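PDB 1WOH: agmatinase, which probably hydrolyses agmatine to putrescine and urea, using two manganese ions per subunit. Local coordinates for residues P162-C167 with D187-A192. Residues are numbered along the deposited sequence; the frame is centred on the assembly and turned at random.
Sequences PFRRAC and DPEAVA
Arg-164 and Glu-189 form an end-on, two-pronged salt bridge between two helices. Arg-164 NH1 donates to Glu-189 OE1 at 2.9 Å (N-H...O angle 169°), along the syn lone pair and within the guanidinium plane. The second bond, Arg-164 NH2 to Glu-189 OE2 at 3.0 Å, is more bent (152°) and tilts from both planes, themselves nearly coplanar. Glu-189 reaches across because its chain, CG anti to the backbone N, bends at chi2 (-71°), turning the carboxylate toward Arg-164.

Beyond the salt bridge contact is slight: Arg-164 NH1 lies 4.3 Å from Ala-190 CA, and only 96 Å² is buried in all. NH1 also bonds Phe-148 O, so a leucine at Arg-164 would probably leave the Glu-189 carboxylate without its partner charge and that carbonyl without this donor. Phe-148 follows the manganese ligand Asp-147, so this bond ties helix 162-169 to the metal-binding chain.

Just ahead of helix 188-196, the N-cap Asp-187 accepts weak bonds through OD1 from the backbone N of Glu-189 and Ala-190.

In this arginase-type alpha/beta fold, strand 173-181 comes between the two helices in sequence; Phe-163 and Ala-166 pack on it, and Val-191 meets Leu-69 of a second subunit.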
loop_
_atom_site.group_PDB
_atom_site.type_symbol
_atom_site.label_atom_id
_atom_site.label_comp_id
_atom_site.label_asym_id
_atom_site.label_seq_id
_atom_site.Cartn_x
_atom_site.Cartn_y
_atom_site.Cartn_z
ATOM N N PRO A 162 28.037 -6.805 13.787
ATOM C CA PRO A 162 28.504 -5.597 14.478
ATOM C C PRO A 162 29.164 -5.706 15.848
ATOM O O PRO A 162 30.174 -5.043 16.100
ATOM C CB PRO A 162 27.264 -4.705 14.492
ATOM C CG PRO A 162 26.150 -5.682 14.569
ATOM C CD PRO A 162 26.579 -6.748 13.576
ATOM N N PHE A 163 28.612 -6.523 16.737
ATOM C CA PHE A 163 29.202 -6.635 18.064
ATOM C C PHE A 163 30.475 -7.463 18.100
ATOM O O PHE A 163 31.292 -7.315 19.007
ATOM C CB PHE A 163 28.160 -7.158 19.053
ATOM C CG PHE A 163 27.009 -6.219 19.234
ATOM C CD1 PHE A 163 25.748 -6.535 18.738
ATOM C CD2 PHE A 163 27.204 -4.981 19.836
ATOM C CE1 PHE A 163 24.690 -5.620 18.839
ATOM C CE2 PHE A 163 26.157 -4.059 19.943
ATOM C CZ PHE A 163 24.899 -4.382 19.442
ATOM N N ARG A 164 30.652 -8.319 17.100
ATOM C CA ARG A 164 31.853 -9.139 17.012
ATOM C C ARG A 164 32.974 -8.207 16.552
ATOM O O ARG A 164 34.082 -8.231 17.098
ATOM C CB ARG A 164 31.642 -10.274 16.001
ATOM C CG ARG A 164 32.728 -11.346 16.016
ATOM C CD ARG A 164 32.793 -12.060 17.364
ATOM N NE ARG A 164 33.717 -13.193 17.333
ATOM C CZ ARG A 164 33.388 -14.430 16.966
ATOM N NH1 ARG A 164 32.142 -14.723 16.601
ATOM N NH2 ARG A 164 34.316 -15.376 16.942
ATOM N N ARG A 165 32.674 -7.372 15.558
ATOM C CA ARG A 165 33.645 -6.414 15.038
ATOM C C ARG A 165 33.968 -5.390 16.123
ATOM O O ARG A 165 35.117 -4.994 16.299
ATOM C CB ARG A 165 33.085 -5.685 13.813
ATOM C CG ARG A 165 32.864 -6.563 12.583
ATOM C CD ARG A 165 34.198 -7.014 11.982
ATOM N NE ARG A 165 34.729 -8.208 12.628
ATOM C CZ ARG A 165 34.236 -9.428 12.452
ATOM N NH1 ARG A 165 33.199 -9.615 11.646
ATOM N NH2 ARG A 165 34.775 -10.465 13.080
ATOM N N ALA A 166 32.940 -4.968 16.854
ATOM C CA ALA A 166 33.122 -3.993 17.920
ATOM C C ALA A 166 34.089 -4.501 18.991
ATOM O O ALA A 166 35.031 -3.801 19.378
ATOM C CB ALA A 166 31.762 -3.648 18.552
ATOM N N CYS A 167 33.856 -5.716 19.473
ATOM C CA CYS A 167 34.701 -6.280 20.512
ATOM C C CYS A 167 36.147 -6.444 20.092
ATOM O O CYS A 167 37.057 -6.163 20.870
ATOM C CB CYS A 167 34.130 -7.615 20.997
ATOM S SG CYS A 167 32.692 -7.409 22.089
ATOM N N ASP A 187 23.677 -18.849 15.195
ATOM C CA ASP A 187 25.035 -19.186 14.780
ATOM C C ASP A 187 25.664 -19.796 16.038
ATOM O O ASP A 187 25.968 -19.079 16.990
ATOM C CB ASP A 187 25.748 -17.891 14.367
ATOM C CG ASP A 187 27.216 -18.095 14.032
ATOM O OD1 ASP A 187 27.748 -19.197 14.280
ATOM O OD2 ASP A 187 27.839 -17.138 13.522
ATOM N N PRO A 188 25.849 -21.132 16.066
ATOM C CA PRO A 188 26.435 -21.792 17.245
ATOM C C PRO A 188 27.792 -21.261 17.682
ATOM O O PRO A 188 28.093 -21.223 18.882
ATOM C CB PRO A 188 26.491 -23.264 16.831
ATOM C CG PRO A 188 26.683 -23.183 15.345
ATOM C CD PRO A 188 25.716 -22.085 14.949
ATOM N N GLU A 189 28.612 -20.866 16.711
ATOM C CA GLU A 189 29.938 -20.329 16.996
ATOM C C GLU A 189 29.794 -18.969 17.667
ATOM O O GLU A 189 30.524 -18.648 18.601
ATOM C CB GLU A 189 30.737 -20.183 15.693
ATOM C CG GLU A 189 32.233 -19.855 15.854
ATOM C CD GLU A 189 32.510 -18.443 16.345
ATOM O OE1 GLU A 189 31.763 -17.510 15.971
ATOM O OE2 GLU A 189 33.496 -18.258 17.093
ATOM N N ALA A 190 28.844 -18.172 17.185
ATOM C CA ALA A 190 28.614 -16.844 17.740
ATOM C C ALA A 190 28.091 -16.939 19.171
ATOM O O ALA A 190 28.553 -16.218 20.053
ATOM C CB ALA A 190 27.624 -16.072 16.869
ATOM N N VAL A 191 27.124 -17.820 19.400
ATOM C CA VAL A 191 26.562 -17.986 20.741
ATOM C C VAL A 191 27.624 -18.485 21.722
ATOM O O VAL A 191 27.755 -17.963 22.830
ATOM C CB VAL A 191 25.374 -18.976 20.735
ATOM C CG1 VAL A 191 24.892 -19.233 22.158
ATOM C CG2 VAL A 191 24.235 -18.409 19.895
ATOM N N ALA A 192 28.390 -19.489 21.303
ATOM C CA ALA A 192 29.436 -20.050 22.150
ATOM C C ALA A 192 30.550 -19.034 22.418
ATOM O O ALA A 192 31.085 -18.972 23.527
ATOM C CB ALA A 192 30.011 -21.309 21.506
#